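Local coordinates for periplasmic solute binding protein (Pectobacterium atrosepticum, PDB 4RY1), which probably binds a sugar in the periplasm and delivers it to an ABC-type membrane transporter, at residues G41-I53 / V61-S73. Sequence-based numbering, arbitrary orientation.
Sequences GWDGYLSRLSTQI and VMRIDWNWLPQFS
Helix 45-53 packs its apolar side, through Tyr45, Leu46, Leu49 and Ile53, on Met62 of strand 61-64, on Trp68 and on Phe72 of the short helix that follows, a buried contact of a crossover helix with the strand and with the turn and short helix after it, within one lobe of a periplasmic binding protein fold. Strands 33-40 and 61-64 both run parallel to strand 3-10, which lies between them, and the helix is the connection of a beta-alpha-beta crossover; its axis runs 139° from the direction of strand 61-64. The interlocking is knobs-into-holes in kind at Phe72, whose side chain sits among Leu46, Leu49, Ser50 and Ile53. Ile53 CD1 lies over one face of its ring, 4.0 Å from the centroid, while the CD of neighbouring Gln71 covers the opposite face toward the rim. Trp68 is sandwiched too: Leu46 CD1 lies over the face, 3.8 Å from the centroid of its six-membered ring, a CH-pi contact only 15° off the normal, and Asp65 CB covers the other face. With CG of Leu46 anti to the backbone N, CD1 reaches both aromatics, also lying 3.7 Å from Phe72 CE2. Toward the strand, Leu49 CD1 meets Met62 SD at 3.6 Å. At the other end Trp42 meets Trp68 rim to rim, their planes 18° apart, and Asp65 OD1 is hydrogen-bonded to a glycerol, probably from the crystallisation liquor, that may mark the ligand pocket. Trp10 also touches the rings of Trp42, Tyr45 and Trp68. The ring of Tyr45 brings CD1 to the edge of Trp68, and its hydroxyl, which is also hydrogen-bonded to Ser8 OG, donates to a lone pair of Arg63 O in the carbonyl plane, OH to O 2.7 Å.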
ATOM      1  N   GLY A  41     -12.139 -11.591  -2.741  0.50 29.53           N
ATOM      2  CA  GLY A  41     -10.830 -11.242  -3.220  0.50 23.96           C
ATOM      3  C   GLY A  41     -10.820  -9.775  -3.616  0.50 23.47           C
ATOM      4  O   GLY A  41     -11.846  -9.160  -3.825  0.50 30.77           O
ATOM      5  N   TRP A  42      -9.619  -9.243  -3.666  1.00 25.02           N
ATOM      6  CA  TRP A  42      -9.312  -7.858  -4.013  1.00 23.53           C
ATOM      7  C   TRP A  42      -9.779  -7.465  -5.406  1.00 21.85           C
ATOM      8  O   TRP A  42     -10.332  -6.381  -5.597  1.00 24.28           O
ATOM      9  CB  TRP A  42      -7.807  -7.700  -3.919  1.00 23.09           C
ATOM     10  CG  TRP A  42      -7.284  -6.498  -4.523  1.00 23.90           C
ATOM     11  CD1 TRP A  42      -6.538  -6.406  -5.663  1.00 36.32           C
ATOM     12  CD2 TRP A  42      -7.429  -5.178  -4.024  1.00 22.56           C
ATOM     13  NE1 TRP A  42      -6.217  -5.093  -5.905  1.00 43.29           N
ATOM     14  CE2 TRP A  42      -6.752  -4.321  -4.907  1.00 30.73           C
ATOM     15  CE3 TRP A  42      -8.068  -4.631  -2.909  1.00 21.06           C
ATOM     16  CZ2 TRP A  42      -6.700  -2.945  -4.712  1.00 44.38           C
ATOM     17  CZ3 TRP A  42      -8.015  -3.279  -2.720  1.00 21.81           C
ATOM     18  CH2 TRP A  42      -7.336  -2.446  -3.610  1.00 32.82           C
ATOM     19  N   ASP A  43      -9.571  -8.349  -6.372  1.00 23.96           N
ATOM     20  CA  ASP A  43     -10.015  -8.084  -7.738  1.00 26.27           C
ATOM     21  C   ASP A  43     -11.518  -7.932  -7.732  1.00 28.46           C
ATOM     22  O   ASP A  43     -12.235  -8.841  -7.321  1.00 34.72           O
ATOM     23  CB  ASP A  43      -9.685  -9.251  -8.670  1.00 34.52           C
ATOM     24  CG  ASP A  43      -8.206  -9.418  -8.896  1.00 92.07           C
ATOM     25  OD1 ASP A  43      -7.427  -8.505  -8.544  1.00 96.85           O
ATOM     26  OD2 ASP A  43      -7.824 -10.478  -9.425  1.00 96.37           O
ATOM     27  N   GLY A  44     -12.016  -6.803  -8.195  1.00 30.54           N
ATOM     28  CA  GLY A  44     -13.468  -6.616  -8.212  1.00 25.42           C
ATOM     29  C   GLY A  44     -14.117  -6.064  -6.949  1.00 20.73           C
ATOM     30  O   GLY A  44     -15.294  -5.728  -6.967  1.00 21.30           O
ATOM     31  N   TYR A  45     -13.384  -5.988  -5.843  1.00 18.94           N
ATOM     32  CA  TYR A  45     -13.985  -5.480  -4.603  1.00 15.21           C
ATOM     33  C   TYR A  45     -14.471  -4.020  -4.731  1.00 14.62           C
ATOM     34  O   TYR A  45     -15.600  -3.697  -4.385  1.00 15.81           O
ATOM     35  CB  TYR A  45     -13.002  -5.620  -3.434  1.00 17.69           C
ATOM     36  CG  TYR A  45     -13.541  -5.198  -2.088  1.00 14.81           C
ATOM     37  CD1 TYR A  45     -13.598  -3.861  -1.727  1.00 13.38           C
ATOM     38  CD2 TYR A  45     -13.957  -6.132  -1.156  1.00 15.83           C
ATOM     39  CE1 TYR A  45     -14.067  -3.458  -0.484  1.00 13.49           C
ATOM     40  CE2 TYR A  45     -14.435  -5.732   0.089  1.00 12.89           C
ATOM     41  CZ  TYR A  45     -14.463  -4.406   0.433  1.00 12.50           C
ATOM     42  OH  TYR A  45     -14.895  -4.025   1.682  1.00 13.31           O
ATOM     43  N   LEU A  46     -13.610  -3.156  -5.233  1.00 14.74           N
ATOM     44  CA  LEU A  46     -13.972  -1.749  -5.380  1.00 15.18           C
ATOM     45  C   LEU A  46     -15.160  -1.580  -6.339  1.00 17.17           C
ATOM     46  O   LEU A  46     -16.106  -0.846  -6.036  1.00 16.75           O
ATOM     47  CB  LEU A  46     -12.795  -0.913  -5.877  1.00 16.30           C
ATOM     48  CG  LEU A  46     -13.131   0.555  -6.176  1.00 16.01           C
ATOM     49  CD1 LEU A  46     -13.687   1.285  -4.971  1.00 17.72           C
ATOM     50  CD2 LEU A  46     -11.889   1.259  -6.680  1.00 18.78           C
ATOM     51  N   SER A  47     -15.121  -2.260  -7.480  1.00 16.84           N
ATOM     52  CA  SER A  47     -16.201  -2.099  -8.455  1.00 20.55           C
ATOM     53  C   SER A  47     -17.542  -2.602  -7.847  1.00 17.47           C
ATOM     54  O   SER A  47     -18.582  -1.935  -7.969  1.00 18.53           O
ATOM     55  CB  SER A  47     -15.815  -2.756  -9.790  1.00 28.53           C
ATOM     56  OG  SER A  47     -15.849  -4.147  -9.687  1.00 33.97           O
ATOM     57  N   ARG A  48     -17.503  -3.699  -7.082  1.00 16.66           N
ATOM     58  CA  ARG A  48     -18.709  -4.199  -6.409  1.00 18.43           C
ATOM     59  C   ARG A  48     -19.221  -3.212  -5.356  1.00 15.47           C
ATOM     60  O   ARG A  48     -20.423  -2.967  -5.233  1.00 17.37           O
ATOM     61  CB  ARG A  48     -18.473  -5.582  -5.764  1.00 20.14           C
ATOM     62  N   LEU A  49     -18.295  -2.703  -4.547  1.00 14.85           N
ATOM     63  CA  LEU A  49     -18.649  -1.777  -3.484  1.00 15.59           C
ATOM     64  C   LEU A  49     -19.250  -0.503  -4.049  1.00 14.19           C
ATOM     65  O   LEU A  49     -20.231   0.012  -3.532  1.00 14.10           O
ATOM     66  CB  LEU A  49     -17.422  -1.464  -2.626  1.00 15.22           C
ATOM     67  CG  LEU A  49     -17.705  -0.468  -1.497  1.00 16.47           C
ATOM     68  CD1 LEU A  49     -18.750  -1.018  -0.538  1.00 20.49           C
ATOM     69  CD2 LEU A  49     -16.417  -0.086  -0.765  1.00 16.88           C
ATOM     70  N   SER A  50     -18.635   0.006  -5.109  1.00 14.29           N
ATOM     71  CA  SER A  50     -19.118   1.245  -5.747  1.00 13.36           C
ATOM     72  C   SER A  50     -20.562   1.076  -6.243  1.00 14.26           C
ATOM     73  O   SER A  50     -21.413   1.935  -6.053  1.00 14.48           O
ATOM     74  CB  SER A  50     -18.191   1.668  -6.873  1.00 16.09           C
ATOM     75  OG  SER A  50     -18.539   2.944  -7.370  1.00 18.88           O
ATOM     76  N   THR A  51     -20.818  -0.070  -6.844  1.00 13.93           N
ATOM     77  CA  THR A  51     -22.163  -0.397  -7.317  1.00 13.48           C
ATOM     78  C   THR A  51     -23.153  -0.520  -6.140  1.00 16.18           C
ATOM     79  O   THR A  51     -24.262   0.008  -6.175  1.00 16.32           O
ATOM     80  CB  THR A  51     -22.149  -1.650  -8.189  1.00 16.23           C
ATOM     81  OG1 THR A  51     -21.338  -1.395  -9.340  1.00 16.59           O
ATOM     82  CG2 THR A  51     -23.584  -2.035  -8.613  1.00 17.61           C
ATOM     83  N   GLN A  52     -22.737  -1.190  -5.066  1.00 15.10           N
ATOM     84  CA  GLN A  52     -23.581  -1.272  -3.876  1.00 14.35           C
ATOM     85  C   GLN A  52     -23.934   0.104  -3.327  1.00 13.73           C
ATOM     86  O   GLN A  52     -25.088   0.383  -2.998  1.00 15.57           O
ATOM     87  CB  GLN A  52     -22.851  -2.038  -2.760  1.00 16.32           C
ATOM     88  CG  GLN A  52     -22.795  -3.552  -2.951  1.00 17.58           C
ATOM     89  CD  GLN A  52     -21.992  -4.239  -1.859  1.00 19.34           C
ATOM     90  OE1 GLN A  52     -21.012  -3.679  -1.368  1.00 21.33           O
ATOM     91  NE2 GLN A  52     -22.390  -5.445  -1.497  1.00 26.95           N
ATOM     92  N   ILE A  53     -22.910   0.934  -3.146  1.00 12.87           N
ATOM     93  CA  ILE A  53     -23.129   2.257  -2.572  1.00 14.40           C
ATOM     94  C   ILE A  53     -24.122   3.052  -3.450  1.00 15.39           C
ATOM     95  O   ILE A  53     -25.014   3.726  -2.942  1.00 15.33           O
ATOM     96  CB  ILE A  53     -21.793   2.991  -2.371  1.00 13.32           C
ATOM     97  CG1 ILE A  53     -21.050   2.312  -1.214  1.00 13.23           C
ATOM     98  CG2 ILE A  53     -22.015   4.483  -2.097  1.00 16.17           C
ATOM     99  CD1 ILE A  53     -19.632   2.803  -0.987  1.00 16.31           C
ATOM    100  N   VAL A  61     -20.461  -2.316   7.762  1.00 11.25           N
ATOM    101  CA  VAL A  61     -19.021  -2.103   7.954  1.00 10.68           C
ATOM    102  C   VAL A  61     -18.290  -2.540   6.695  1.00 10.34           C
ATOM    103  O   VAL A  61     -18.479  -3.664   6.208  1.00 11.47           O
ATOM    104  CB  VAL A  61     -18.459  -2.862   9.169  1.00 10.37           C
ATOM    105  CG1 VAL A  61     -16.939  -2.657   9.318  1.00 10.99           C
ATOM    106  CG2 VAL A  61     -19.140  -2.386  10.427  1.00 12.39           C
ATOM    107  N   MET A  62     -17.452  -1.643   6.177  1.00 10.42           N
ATOM    108  CA  MET A  62     -16.683  -1.932   4.960  1.00 11.57           C
ATOM    109  C   MET A  62     -15.199  -1.738   5.215  1.00 10.37           C
ATOM    110  O   MET A  62     -14.785  -0.693   5.718  1.00 11.80           O
ATOM    111  CB  MET A  62     -17.069  -0.956   3.852  1.00 11.41           C
ATOM    112  CG  MET A  62     -18.526  -1.025   3.405  1.00 12.01           C
ATOM    113  SD  MET A  62     -19.195   0.540   2.652  1.00  8.92           S
ATOM    114  CE  MET A  62     -19.587   1.362   4.231  1.00 15.79           C
ATOM    115  N   ARG A  63     -14.388  -2.686   4.774  1.00 10.82           N
ATOM    116  CA  ARG A  63     -12.963  -2.385   4.578  1.00 10.80           C
ATOM    117  C   ARG A  63     -12.845  -1.515   3.318  1.00 11.61           C
ATOM    118  O   ARG A  63     -13.443  -1.832   2.296  1.00 11.87           O
ATOM    119  CB  ARG A  63     -12.119  -3.631   4.418  1.00 10.23           C
ATOM    120  CG  ARG A  63     -10.615  -3.402   4.486  1.00 11.15           C
ATOM    121  CD  ARG A  63      -9.849  -4.621   4.006  1.00 11.62           C
ATOM    122  NE  ARG A  63      -8.403  -4.410   3.975  1.00 13.58           N
ATOM    123  CZ  ARG A  63      -7.534  -4.893   4.860  1.00 15.10           C
ATOM    124  NH1 ARG A  63      -7.954  -5.619   5.880  1.00 15.09           N
ATOM    125  NH2 ARG A  63      -6.238  -4.636   4.686  1.00 18.41           N
ATOM    126  N   ILE A  64     -12.086  -0.433   3.415  1.00 10.58           N
ATOM    127  CA  ILE A  64     -11.844   0.437   2.290  1.00 11.05           C
ATOM    128  C   ILE A  64     -10.381   0.843   2.264  1.00 11.33           C
ATOM    129  O   ILE A  64      -9.708   0.849   3.290  1.00 11.98           O
ATOM    130  CB  ILE A  64     -12.721   1.696   2.298  1.00 13.35           C
ATOM    131  CG1 ILE A  64     -12.469   2.544   3.547  1.00 13.62           C
ATOM    132  CG2 ILE A  64     -14.201   1.352   2.132  1.00 15.70           C
ATOM    133  CD1 ILE A  64     -13.090   3.927   3.462  1.00 17.48           C
ATOM    134  N   ASP A  65      -9.872   1.129   1.081  1.00 12.02           N
ATOM    135  CA  ASP A  65      -8.567   1.746   0.942  1.00 12.55           C
ATOM    136  C   ASP A  65      -8.677   3.256   1.186  1.00 12.41           C
ATOM    137  O   ASP A  65      -9.655   3.907   0.785  1.00 12.26           O
ATOM    138  CB  ASP A  65      -7.951   1.431  -0.432  1.00 13.16           C
ATOM    139  CG  ASP A  65      -6.731   0.495  -0.382  1.00 22.51           C
ATOM    140  OD1 ASP A  65      -6.263   0.054   0.687  1.00 19.69           O
ATOM    141  OD2 ASP A  65      -6.234   0.178  -1.465  1.00 28.32           O
ATOM    142  N   TRP A  66      -7.641   3.817   1.814  1.00 11.95           N
ATOM    143  CA  TRP A  66      -7.577   5.268   2.076  1.00 12.93           C
ATOM    144  C   TRP A  66      -7.723   6.100   0.804  1.00 11.97           C
ATOM    145  O   TRP A  66      -8.359   7.164   0.791  1.00 13.49           O
ATOM    146  CB  TRP A  66      -6.274   5.583   2.811  1.00 17.43           C
ATOM    147  CG  TRP A  66      -5.866   7.009   2.876  1.00 14.40           C
ATOM    148  CD1 TRP A  66      -6.293   7.947   3.763  1.00 15.50           C
ATOM    149  CD2 TRP A  66      -4.885   7.632   2.059  1.00 14.63           C
ATOM    150  NE1 TRP A  66      -5.646   9.137   3.524  1.00 16.81           N
ATOM    151  CE2 TRP A  66      -4.765   8.954   2.490  1.00 15.12           C
ATOM    152  CE3 TRP A  66      -4.081   7.190   1.001  1.00 18.20           C
ATOM    153  CZ2 TRP A  66      -3.874   9.840   1.906  1.00 19.18           C
ATOM    154  CZ3 TRP A  66      -3.200   8.069   0.429  1.00 18.57           C
ATOM    155  CH2 TRP A  66      -3.105   9.374   0.882  1.00 20.42           C
ATOM    156  N   ASN A  67      -7.138   5.617  -0.269  1.00 12.85           N
ATOM    157  CA  ASN A  67      -7.158   6.356  -1.526  1.00 14.53           C
ATOM    158  C   ASN A  67      -8.491   6.296  -2.248  1.00 14.33           C
ATOM    159  O   ASN A  67      -8.632   6.922  -3.309  1.00 15.85           O
ATOM    160  CB  ASN A  67      -6.016   5.870  -2.395  1.00 18.65           C
ATOM    161  CG  ASN A  67      -5.901   4.384  -2.399  1.00 22.03           C
ATOM    162  OD1 ASN A  67      -5.554   3.759  -1.364  1.00 24.09           O
ATOM    163  ND2 ASN A  67      -6.177   3.791  -3.520  1.00 23.47           N
ATOM    164  N   TRP A  68      -9.472   5.610  -1.653  1.00 12.96           N
ATOM    165  CA  TRP A  68     -10.853   5.625  -2.157  1.00 11.96           C
ATOM    166  C   TRP A  68     -11.683   6.737  -1.542  1.00 12.68           C
ATOM    167  O   TRP A  68     -12.823   6.975  -1.976  1.00 14.21           O
ATOM    168  CB  TRP A  68     -11.579   4.302  -1.948  1.00 12.89           C
ATOM    169  CG  TRP A  68     -10.906   3.117  -2.544  1.00 12.46           C
ATOM    170  CD1 TRP A  68      -9.869   3.091  -3.446  1.00 14.38           C
ATOM    171  CD2 TRP A  68     -11.199   1.764  -2.233  1.00 12.74           C
ATOM    172  NE1 TRP A  68      -9.515   1.801  -3.710  1.00 15.76           N
ATOM    173  CE2 TRP A  68     -10.332   0.963  -2.998  1.00 13.34           C
ATOM    174  CE3 TRP A  68     -12.144   1.140  -1.402  1.00 13.04           C
ATOM    175  CZ2 TRP A  68     -10.348  -0.430  -2.927  1.00 15.38           C
ATOM    176  CZ3 TRP A  68     -12.167  -0.249  -1.350  1.00 13.63           C
ATOM    177  CH2 TRP A  68     -11.267  -1.012  -2.091  1.00 14.92           C
ATOM    178  N   LEU A  69     -11.145   7.432  -0.554  1.00 12.76           N
ATOM    179  CA  LEU A  69     -11.901   8.502   0.086  1.00 13.82           C
ATOM    180  C   LEU A  69     -12.246   9.664  -0.865  1.00 13.91           C
ATOM    181  O   LEU A  69     -13.327  10.243  -0.742  1.00 13.56           O
ATOM    182  CB  LEU A  69     -11.240   8.998   1.370  1.00 14.96           C
ATOM    183  CG  LEU A  69     -11.266   8.016   2.536  1.00 14.22           C
ATOM    184  CD1 LEU A  69     -10.592   8.645   3.746  1.00 16.23           C
ATOM    185  CD2 LEU A  69     -12.682   7.594   2.894  1.00 14.05           C
ATOM    186  N   PRO A  70     -11.355  10.014  -1.824  1.00 13.42           N
ATOM    187  CA  PRO A  70     -11.831  11.053  -2.781  1.00 14.49           C
ATOM    188  C   PRO A  70     -13.109  10.670  -3.539  1.00 15.36           C
ATOM    189  O   PRO A  70     -14.055  11.456  -3.606  1.00 15.93           O
ATOM    190  CB  PRO A  70     -10.625  11.260  -3.696  1.00 14.53           C
ATOM    191  CG  PRO A  70      -9.478  10.960  -2.778  1.00 14.07           C
ATOM    192  CD  PRO A  70      -9.915   9.755  -1.990  1.00 15.21           C
ATOM    193  N   GLN A  71     -13.161   9.449  -4.033  1.00 14.32           N
ATOM    194  CA  GLN A  71     -14.334   8.955  -4.766  1.00 15.36           C
ATOM    195  C   GLN A  71     -15.580   8.954  -3.896  1.00 15.34           C
ATOM    196  O   GLN A  71     -16.641   9.433  -4.295  1.00 18.05           O
ATOM    197  CB  GLN A  71     -14.087   7.541  -5.306  1.00 18.32           C
ATOM    198  CG  GLN A  71     -15.345   6.914  -5.891  1.00 20.38           C
ATOM    199  CD  GLN A  71     -15.141   5.541  -6.529  1.00 19.18           C
ATOM    200  OE1 GLN A  71     -14.002   5.035  -6.663  1.00 22.48           O
ATOM    201  NE2 GLN A  71     -16.264   4.923  -6.931  1.00 20.77           N
ATOM    202  N   PHE A  72     -15.469   8.359  -2.716  1.00 14.40           N
ATOM    203  CA  PHE A  72     -16.649   8.118  -1.883  1.00 12.52           C
ATOM    204  C   PHE A  72     -17.042   9.256  -0.947  1.00 14.35           C
ATOM    205  O   PHE A  72     -18.211   9.339  -0.519  1.00 16.94           O
ATOM    206  CB  PHE A  72     -16.462   6.820  -1.087  1.00 13.51           C
ATOM    207  CG  PHE A  72     -16.454   5.575  -1.944  1.00 12.88           C
ATOM    208  CD1 PHE A  72     -17.474   5.336  -2.850  1.00 14.68           C
ATOM    209  CD2 PHE A  72     -15.417   4.653  -1.852  1.00 13.79           C
ATOM    210  CE1 PHE A  72     -17.467   4.201  -3.642  1.00 16.20           C
ATOM    211  CE2 PHE A  72     -15.405   3.509  -2.621  1.00 16.17           C
ATOM    212  CZ  PHE A  72     -16.439   3.288  -3.532  1.00 15.09           C
ATOM    213  N   SER A  73     -16.063  10.077  -0.566  1.00 14.14           N
ATOM    214  CA  SER A  73     -16.272  11.100   0.465  1.00 14.50           C
ATOM    215  C   SER A  73     -16.028  12.541   0.016  1.00 15.16           C
ATOM    216  O   SER A  73     -16.845  13.401   0.283  1.00 18.87           O
ATOM    217  CB  SER A  73     -15.411  10.794   1.698  1.00 14.35           C
ATOM    218  OG  SER A  73     -15.717   9.507   2.232  1.00 16.26           O
TER